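Local coordinates for AgaA (Rhizobium radiobacter, PDB 6HLX), which binds the opine agropinic acid as the periplasmic solute-binding component of an ABC transporter in Agrobacterium, serving its import into the cell, at residues D385-D397 against F408-R421. Sequence-based numbering, arbitrary orientation.
Sequences DADWLSNYYYGGD and FNDQQINDLLDKGR
An antiparallel helix pair in a family 5 solute-binding protein brings Ser390 of helix 388-393, with Asp387 just before it and Tyr394 just after it, against Leu417, Asp418 and Arg421 of helix 411-421. The axes of the two short segments run at 159° to each other and approach to 10.2 Å, with helix 426-443 packed against both segments. The pair lies away from the zinc sites and the agropinic acid pocket, the Tyr393 side chain being about 13 Å from the ligand. The Arg421 chain bends at chi3 (-65°) and lays the guanidinium edge toward Ser390, where Arg421 NH2 gives Ser390 OG a nearly straight, in-plane bond of 2.9 Å. Arg421 NE makes a weak, bent bond to Asp387 OD1 (3.0 Å), part of a salt bridge, with the carboxylate and guanidinium planes 66° apart. The same OD1 accepts from Ser390 OG and from a water that also donates to Leu417 O, so the carboxylate is tied to both helices. NH2 is shared: with NH1 it also grips Asp418 OD1, end-on, while Asp418 OD2 accepts from Tyr394 OH at 2.8 Å on its syn lone pair. Beside this network Leu417 packs between the helices: Leu417 CD2 meets Leu389 CB at 4.0 Å, while CD1 lies against Tyr393 CB and at the edge of the Tyr394 ring. Past the helix end, the Phe408 ring edge meets Tyr393 O through CD2 at 3.6 Å.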
ATOM      1  N   ASP A 385     -10.493  -0.002  -7.417  1.00 21.01           N
ATOM      2  CA  ASP A 385     -11.127  -0.591  -8.592  1.00 19.32           C
ATOM      3  C   ASP A 385     -10.689  -2.061  -8.554  1.00 22.30           C
ATOM      4  O   ASP A 385      -9.592  -2.369  -8.046  1.00 20.17           O
ATOM      5  CB  ASP A 385     -10.636   0.068  -9.902  1.00 19.74           C
ATOM      6  CG  ASP A 385     -11.244  -0.607 -11.129  1.00 23.31           C
ATOM      7  OD1 ASP A 385     -12.428  -0.351 -11.423  1.00 21.69           O
ATOM      8  OD2 ASP A 385     -10.561  -1.453 -11.736  1.00 22.88           O
ATOM      9  N   ALA A 386     -11.480  -2.959  -9.186  1.00 18.75           N
ATOM     10  CA  ALA A 386     -11.159  -4.396  -9.246  1.00 18.58           C
ATOM     11  C   ALA A 386      -9.760  -4.649  -9.825  1.00 21.37           C
ATOM     12  O   ALA A 386      -9.157  -5.701  -9.542  1.00 22.46           O
ATOM     13  CB  ALA A 386     -12.179  -5.118 -10.095  1.00 19.99           C
ATOM     14  N   ASP A 387      -9.248  -3.714 -10.661  1.00 19.03           N
ATOM     15  CA  ASP A 387      -7.918  -3.879 -11.262  1.00 19.14           C
ATOM     16  C   ASP A 387      -6.769  -3.799 -10.243  1.00 22.09           C
ATOM     17  O   ASP A 387      -5.605  -3.968 -10.624  1.00 22.20           O
ATOM     18  CB  ASP A 387      -7.677  -2.933 -12.450  1.00 21.17           C
ATOM     19  CG  ASP A 387      -6.444  -3.314 -13.258  1.00 24.75           C
ATOM     20  OD1 ASP A 387      -6.341  -4.496 -13.663  1.00 23.63           O
ATOM     21  OD2 ASP A 387      -5.553  -2.453 -13.415  1.00 28.12           O
ATOM     22  N   TRP A 388      -7.079  -3.607  -8.939  1.00 18.84           N
ATOM     23  CA  TRP A 388      -6.025  -3.701  -7.910  1.00 19.40           C
ATOM     24  C   TRP A 388      -5.346  -5.082  -8.057  1.00 21.16           C
ATOM     25  O   TRP A 388      -4.167  -5.243  -7.752  1.00 21.00           O
ATOM     26  CB  TRP A 388      -6.608  -3.564  -6.487  1.00 18.40           C
ATOM     27  CG  TRP A 388      -7.459  -4.716  -6.000  1.00 19.14           C
ATOM     28  CD1 TRP A 388      -8.821  -4.813  -6.065  1.00 22.12           C
ATOM     29  CD2 TRP A 388      -7.009  -5.861  -5.241  1.00 19.03           C
ATOM     30  NE1 TRP A 388      -9.247  -5.969  -5.437  1.00 21.26           N
ATOM     31  CE2 TRP A 388      -8.156  -6.616  -4.899  1.00 22.65           C
ATOM     32  CE3 TRP A 388      -5.740  -6.320  -4.813  1.00 19.75           C
ATOM     33  CZ2 TRP A 388      -8.080  -7.792  -4.118  1.00 21.72           C
ATOM     34  CZ3 TRP A 388      -5.664  -7.495  -4.060  1.00 20.67           C
ATOM     35  CH2 TRP A 388      -6.820  -8.231  -3.746  1.00 21.32           C
ATOM     36  N   LEU A 389      -6.100  -6.079  -8.560  1.00 17.82           N
ATOM     37  CA  LEU A 389      -5.592  -7.436  -8.775  1.00 17.62           C
ATOM     38  C   LEU A 389      -4.384  -7.499  -9.708  1.00 21.36           C
ATOM     39  O   LEU A 389      -3.541  -8.388  -9.536  1.00 21.17           O
ATOM     40  CB  LEU A 389      -6.726  -8.341  -9.290  1.00 18.61           C
ATOM     41  CG  LEU A 389      -7.859  -8.583  -8.271  1.00 21.87           C
ATOM     42  CD1 LEU A 389      -9.148  -9.103  -8.973  1.00 21.38           C
ATOM     43  CD2 LEU A 389      -7.384  -9.548  -7.150  1.00 23.12           C
ATOM     44  N   SER A 390      -4.310  -6.604 -10.732  1.00 20.42           N
ATOM     45  CA  SER A 390      -3.180  -6.675 -11.685  1.00 20.10           C
ATOM     46  C   SER A 390      -1.849  -6.467 -10.975  1.00 21.30           C
ATOM     47  O   SER A 390      -0.863  -7.120 -11.303  1.00 20.25           O
ATOM     48  CB  SER A 390      -3.312  -5.630 -12.782  1.00 22.82           C
ATOM     49  OG  SER A 390      -4.195  -6.088 -13.787  1.00 27.18           O
ATOM     50  N   ASN A 391      -1.837  -5.559  -9.992  1.00 18.31           N
ATOM     51  CA  ASN A 391      -0.638  -5.254  -9.232  1.00 17.68           C
ATOM     52  C   ASN A 391      -0.096  -6.509  -8.505  1.00 20.99           C
ATOM     53  O   ASN A 391       1.118  -6.677  -8.390  1.00 20.49           O
ATOM     54  CB  ASN A 391      -0.926  -4.112  -8.267  1.00 18.48           C
ATOM     55  CG  ASN A 391       0.244  -3.713  -7.406  1.00 21.99           C
ATOM     56  OD1 ASN A 391       1.398  -3.520  -7.877  1.00 26.28           O
ATOM     57  ND2 ASN A 391      -0.027  -3.600  -6.126  1.00 18.64           N
ATOM     58  N   TYR A 392      -1.010  -7.415  -8.087  1.00 18.07           N
ATOM     59  CA  TYR A 392      -0.677  -8.673  -7.415  1.00 18.05           C
ATOM     60  C   TYR A 392      -0.391  -9.836  -8.366  1.00 21.34           C
ATOM     61  O   TYR A 392       0.464 -10.667  -8.066  1.00 21.76           O
ATOM     62  CB  TYR A 392      -1.854  -9.075  -6.480  1.00 18.56           C
ATOM     63  CG  TYR A 392      -1.845  -8.283  -5.196  1.00 17.36           C
ATOM     64  CD1 TYR A 392      -2.280  -6.954  -5.165  1.00 17.20           C
ATOM     65  CD2 TYR A 392      -1.388  -8.849  -4.015  1.00 18.00           C
ATOM     66  CE1 TYR A 392      -2.193  -6.194  -3.998  1.00 18.75           C
ATOM     67  CE2 TYR A 392      -1.315  -8.103  -2.835  1.00 18.80           C
ATOM     68  CZ  TYR A 392      -1.728  -6.779  -2.834  1.00 19.56           C
ATOM     69  OH  TYR A 392      -1.582  -6.041  -1.686  1.00 21.18           O
ATOM     70  N   TYR A 393      -1.158  -9.946  -9.471  1.00 18.55           N
ATOM     71  CA  TYR A 393      -1.162 -11.141 -10.333  1.00 18.93           C
ATOM     72  C   TYR A 393      -0.566 -11.043 -11.722  1.00 22.20           C
ATOM     73  O   TYR A 393      -0.226 -12.083 -12.295  1.00 22.93           O
ATOM     74  CB  TYR A 393      -2.620 -11.626 -10.491  1.00 20.69           C
ATOM     75  CG  TYR A 393      -3.166 -12.265  -9.230  1.00 20.79           C
ATOM     76  CD1 TYR A 393      -3.736 -11.490  -8.223  1.00 22.22           C
ATOM     77  CD2 TYR A 393      -3.113 -13.647  -9.044  1.00 20.93           C
ATOM     78  CE1 TYR A 393      -4.209 -12.065  -7.044  1.00 20.32           C
ATOM     79  CE2 TYR A 393      -3.606 -14.238  -7.881  1.00 20.62           C
ATOM     80  CZ  TYR A 393      -4.137 -13.439  -6.876  1.00 21.72           C
ATOM     81  OH  TYR A 393      -4.621 -14.007  -5.721  1.00 21.50           O
ATOM     82  N   TYR A 394      -0.540  -9.843 -12.323  1.00 19.81           N
ATOM     83  CA  TYR A 394      -0.099  -9.716 -13.715  1.00 20.32           C
ATOM     84  C   TYR A 394       1.386 -10.054 -13.884  1.00 24.71           C
ATOM     85  O   TYR A 394       2.169  -9.885 -12.954  1.00 22.48           O
ATOM     86  CB  TYR A 394      -0.335  -8.276 -14.195  1.00 20.08           C
ATOM     87  CG  TYR A 394      -0.437  -8.162 -15.702  1.00 22.79           C
ATOM     88  CD1 TYR A 394      -1.605  -8.518 -16.369  1.00 23.72           C
ATOM     89  CD2 TYR A 394       0.648  -7.743 -16.464  1.00 24.66           C
ATOM     90  CE1 TYR A 394      -1.700  -8.437 -17.755  1.00 24.14           C
ATOM     91  CE2 TYR A 394       0.565  -7.663 -17.857  1.00 25.68           C
ATOM     92  CZ  TYR A 394      -0.628  -7.973 -18.493  1.00 30.96           C
ATOM     93  OH  TYR A 394      -0.740  -7.885 -19.863  1.00 29.75           O
ATOM     94  N   GLY A 395       1.757 -10.474 -15.084  1.00 22.41           N
ATOM     95  CA  GLY A 395       3.152 -10.645 -15.450  1.00 23.26           C
ATOM     96  C   GLY A 395       3.681  -9.278 -15.862  1.00 25.66           C
ATOM     97  O   GLY A 395       3.841  -8.386 -15.018  1.00 24.16           O
ATOM     98  N   GLY A 396       3.867  -9.074 -17.170  1.00 24.97           N
ATOM     99  CA  GLY A 396       4.342  -7.788 -17.677  1.00 26.08           C
ATOM    100  C   GLY A 396       5.849  -7.615 -17.625  1.00 30.75           C
ATOM    101  O   GLY A 396       6.591  -8.584 -17.411  1.00 29.87           O
ATOM    102  N   ASP A 397       6.322  -6.374 -17.829  1.00 28.42           N
ATOM    103  CA  ASP A 397       7.770  -6.108 -17.870  1.00 29.32           C
ATOM    104  C   ASP A 397       8.433  -6.117 -16.508  1.00 29.86           C
ATOM    105  O   ASP A 397       9.592  -6.513 -16.397  1.00 30.93           O
ATOM    106  CB  ASP A 397       8.077  -4.779 -18.575  1.00 32.72           C
ATOM    107  CG  ASP A 397       9.545  -4.653 -18.959  1.00 50.17           C
ATOM    108  OD1 ASP A 397       9.950  -5.281 -19.969  1.00 50.95           O
ATOM    109  OD2 ASP A 397      10.294  -3.941 -18.239  1.00 55.61           O
ATOM    110  N   PHE A 408       6.131 -14.676 -11.261  1.00 22.37           N
ATOM    111  CA  PHE A 408       4.903 -15.360 -11.652  1.00 21.74           C
ATOM    112  C   PHE A 408       4.368 -14.672 -12.926  1.00 24.53           C
ATOM    113  O   PHE A 408       4.277 -13.440 -12.980  1.00 22.39           O
ATOM    114  CB  PHE A 408       3.840 -15.287 -10.543  1.00 21.95           C
ATOM    115  CG  PHE A 408       2.522 -15.914 -10.967  1.00 22.46           C
ATOM    116  CD1 PHE A 408       2.389 -17.296 -11.059  1.00 24.01           C
ATOM    117  CD2 PHE A 408       1.422 -15.118 -11.283  1.00 23.24           C
ATOM    118  CE1 PHE A 408       1.178 -17.873 -11.472  1.00 24.53           C
ATOM    119  CE2 PHE A 408       0.211 -15.688 -11.684  1.00 24.37           C
ATOM    120  CZ  PHE A 408       0.092 -17.063 -11.780  1.00 22.28           C
ATOM    121  N   ASN A 409       3.997 -15.478 -13.918  1.00 23.78           N
ATOM    122  CA  ASN A 409       3.492 -14.971 -15.192  1.00 24.31           C
ATOM    123  C   ASN A 409       2.642 -16.063 -15.832  1.00 29.17           C
ATOM    124  O   ASN A 409       3.182 -17.059 -16.305  1.00 32.53           O
ATOM    125  CB  ASN A 409       4.696 -14.588 -16.091  1.00 25.41           C
ATOM    126  CG  ASN A 409       4.393 -13.823 -17.359  1.00 42.59           C
ATOM    127  OD1 ASN A 409       3.308 -13.282 -17.560  1.00 28.34           O
ATOM    128  ND2 ASN A 409       5.380 -13.741 -18.242  1.00 41.13           N
ATOM    129  N   ASP A 410       1.309 -15.922 -15.759  1.00 23.29           N
ATOM    130  CA  ASP A 410       0.383 -16.885 -16.375  1.00 22.32           C
ATOM    131  C   ASP A 410      -0.404 -16.181 -17.484  1.00 27.02           C
ATOM    132  O   ASP A 410      -1.067 -15.167 -17.214  1.00 24.58           O
ATOM    133  CB  ASP A 410      -0.569 -17.481 -15.322  1.00 22.09           C
ATOM    134  CG  ASP A 410      -1.587 -18.426 -15.935  1.00 28.14           C
ATOM    135  OD1 ASP A 410      -1.186 -19.531 -16.378  1.00 28.80           O
ATOM    136  OD2 ASP A 410      -2.796 -18.093 -15.915  1.00 27.20           O
ATOM    137  N   GLN A 411      -0.353 -16.721 -18.724  1.00 25.13           N
ATOM    138  CA  GLN A 411      -1.027 -16.067 -19.841  1.00 26.14           C
ATOM    139  C   GLN A 411      -2.533 -15.976 -19.652  1.00 28.25           C
ATOM    140  O   GLN A 411      -3.102 -14.930 -19.969  1.00 27.91           O
ATOM    141  CB  GLN A 411      -0.651 -16.699 -21.204  1.00 29.03           C
ATOM    142  CG  GLN A 411      -0.819 -15.743 -22.419  1.00 43.80           C
ATOM    143  CD  GLN A 411      -0.387 -14.286 -22.235  1.00 71.10           C
ATOM    144  OE1 GLN A 411       0.603 -13.945 -21.564  1.00 67.35           O
ATOM    145  NE2 GLN A 411      -1.136 -13.379 -22.838  1.00 62.14           N
ATOM    146  N   GLN A 412      -3.190 -17.041 -19.138  1.00 25.70           N
ATOM    147  CA  GLN A 412      -4.656 -16.974 -18.959  1.00 25.11           C
ATOM    148  C   GLN A 412      -5.035 -15.856 -17.992  1.00 26.61           C
ATOM    149  O   GLN A 412      -5.979 -15.101 -18.261  1.00 24.88           O
ATOM    150  CB  GLN A 412      -5.230 -18.309 -18.485  1.00 26.27           C
ATOM    151  CG  GLN A 412      -5.284 -19.363 -19.585  1.00 36.80           C
ATOM    152  CD  GLN A 412      -5.808 -20.670 -19.039  1.00 50.85           C
ATOM    153  OE1 GLN A 412      -6.812 -20.714 -18.319  1.00 44.27           O
ATOM    154  NE2 GLN A 412      -5.123 -21.760 -19.347  1.00 44.55           N
ATOM    155  N   ILE A 413      -4.280 -15.725 -16.887  1.00 22.53           N
ATOM    156  CA  ILE A 413      -4.521 -14.660 -15.904  1.00 21.11           C
ATOM    157  C   ILE A 413      -4.287 -13.294 -16.556  1.00 23.60           C
ATOM    158  O   ILE A 413      -5.118 -12.405 -16.394  1.00 23.27           O
ATOM    159  CB  ILE A 413      -3.657 -14.874 -14.618  1.00 23.42           C
ATOM    160  CG1 ILE A 413      -4.317 -15.934 -13.715  1.00 24.23           C
ATOM    161  CG2 ILE A 413      -3.472 -13.553 -13.836  1.00 23.09           C
ATOM    162  CD1 ILE A 413      -3.512 -16.366 -12.489  1.00 26.81           C
ATOM    163  N   ASN A 414      -3.179 -13.132 -17.319  1.00 21.92           N
ATOM    164  CA  ASN A 414      -2.874 -11.852 -17.980  1.00 22.15           C
ATOM    165  C   ASN A 414      -4.007 -11.428 -18.908  1.00 25.07           C
ATOM    166  O   ASN A 414      -4.425 -10.269 -18.886  1.00 23.84           O
ATOM    167  CB  ASN A 414      -1.568 -11.926 -18.768  1.00 22.64           C
ATOM    168  CG  ASN A 414      -0.323 -12.111 -17.935  1.00 25.00           C
ATOM    169  OD1 ASN A 414       0.730 -12.519 -18.456  1.00 29.53           O
ATOM    170  ND2 ASN A 414      -0.397 -11.823 -16.653  1.00 19.87           N
ATOM    171  N   ASP A 415      -4.486 -12.382 -19.725  1.00 23.52           N
ATOM    172  CA  ASP A 415      -5.552 -12.132 -20.701  1.00 23.21           C
ATOM    173  C   ASP A 415      -6.837 -11.701 -20.024  1.00 25.55           C
ATOM    174  O   ASP A 415      -7.460 -10.734 -20.468  1.00 25.86           O
ATOM    175  CB  ASP A 415      -5.768 -13.369 -21.591  1.00 24.37           C
ATOM    176  CG  ASP A 415      -4.616 -13.615 -22.539  1.00 33.48           C
ATOM    177  OD1 ASP A 415      -3.810 -12.679 -22.752  1.00 34.19           O
ATOM    178  OD2 ASP A 415      -4.540 -14.728 -23.108  1.00 36.12           O
ATOM    179  N   LEU A 416      -7.191 -12.357 -18.912  1.00 21.50           N
ATOM    180  CA  LEU A 416      -8.395 -12.014 -18.157  1.00 20.18           C
ATOM    181  C   LEU A 416      -8.245 -10.636 -17.515  1.00 24.63           C
ATOM    182  O   LEU A 416      -9.172  -9.824 -17.593  1.00 22.98           O
ATOM    183  CB  LEU A 416      -8.712 -13.067 -17.083  1.00 20.00           C
ATOM    184  CG  LEU A 416      -9.297 -14.387 -17.610  1.00 25.19           C
ATOM    185  CD1 LEU A 416      -9.202 -15.472 -16.549  1.00 26.42           C
ATOM    186  CD2 LEU A 416     -10.751 -14.209 -18.113  1.00 26.15           C
ATOM    187  N   LEU A 417      -7.083 -10.353 -16.899  1.00 21.47           N
ATOM    188  CA  LEU A 417      -6.919  -9.008 -16.300  1.00 21.41           C
ATOM    189  C   LEU A 417      -6.929  -7.911 -17.364  1.00 25.52           C
ATOM    190  O   LEU A 417      -7.498  -6.842 -17.140  1.00 23.74           O
ATOM    191  CB  LEU A 417      -5.639  -8.941 -15.457  1.00 21.43           C
ATOM    192  CG  LEU A 417      -5.639  -9.854 -14.207  1.00 24.40           C
ATOM    193  CD1 LEU A 417      -4.235  -9.999 -13.636  1.00 23.79           C
ATOM    194  CD2 LEU A 417      -6.652  -9.375 -13.131  1.00 25.08           C
ATOM    195  N   ASP A 418      -6.315  -8.168 -18.523  1.00 21.94           N
ATOM    196  CA  ASP A 418      -6.322  -7.199 -19.625  1.00 22.35           C
ATOM    197  C   ASP A 418      -7.760  -6.943 -20.091  1.00 25.26           C
ATOM    198  O   ASP A 418      -8.152  -5.784 -20.267  1.00 23.54           O
ATOM    199  CB  ASP A 418      -5.434  -7.681 -20.788  1.00 23.62           C
ATOM    200  CG  ASP A 418      -3.940  -7.542 -20.502  1.00 28.63           C
ATOM    201  OD1 ASP A 418      -3.576  -6.754 -19.610  1.00 29.04           O
ATOM    202  OD2 ASP A 418      -3.141  -8.204 -21.192  1.00 34.00           O
ATOM    203  N   LYS A 419      -8.560  -8.016 -20.232  1.00 22.95           N
ATOM    204  CA  LYS A 419      -9.961  -7.872 -20.649  1.00 22.29           C
ATOM    205  C   LYS A 419     -10.767  -7.121 -19.586  1.00 25.25           C
ATOM    206  O   LYS A 419     -11.575  -6.252 -19.928  1.00 25.59           O
ATOM    207  CB  LYS A 419     -10.597  -9.249 -20.941  1.00 24.07           C
ATOM    208  CG  LYS A 419     -11.918  -9.136 -21.695  1.00 27.36           C
ATOM    209  CD  LYS A 419     -12.535 -10.500 -21.993  1.00 30.17           C
ATOM    210  CE  LYS A 419     -13.874 -10.365 -22.699  1.00 37.22           C
ATOM    211  NZ  LYS A 419     -14.536 -11.695 -22.901  1.00 35.81           N
ATOM    212  N   GLY A 420     -10.507  -7.427 -18.306  1.00 21.86           N
ATOM    213  CA  GLY A 420     -11.202  -6.788 -17.193  1.00 21.71           C
ATOM    214  C   GLY A 420     -10.995  -5.286 -17.159  1.00 24.34           C
ATOM    215  O   GLY A 420     -11.933  -4.536 -16.893  1.00 24.46           O
ATOM    216  N   ARG A 421      -9.744  -4.837 -17.431  1.00 21.58           N
ATOM    217  CA  ARG A 421      -9.340  -3.423 -17.421  1.00 22.60           C
ATOM    218  C   ARG A 421      -9.855  -2.651 -18.635  1.00 26.51           C
ATOM    219  O   ARG A 421      -9.925  -1.430 -18.590  1.00 24.18           O
ATOM    220  CB  ARG A 421      -7.805  -3.362 -17.479  1.00 24.71           C
ATOM    221  CG  ARG A 421      -7.178  -2.366 -16.541  1.00 33.64           C
ATOM    222  CD  ARG A 421      -5.657  -2.419 -16.721  1.00 28.73           C
ATOM    223  NE  ARG A 421      -5.092  -3.711 -16.309  1.00 23.70           N
ATOM    224  CZ  ARG A 421      -4.522  -4.586 -17.133  1.00 28.70           C
ATOM    225  NH1 ARG A 421      -4.417  -4.318 -18.432  1.00 24.04           N
ATOM    226  NH2 ARG A 421      -4.011  -5.716 -16.660  1.00 22.28           N
TER
HETATM  227  O   HOH W   1      -8.127  -6.318 -14.549  1.00 22.08           O
HETATM  228  O   HOH W   2       0.115 -13.665 -14.614  1.00 23.36           O
HETATM  229  O   HOH W   3       3.503 -11.564 -11.130  1.00 22.12           O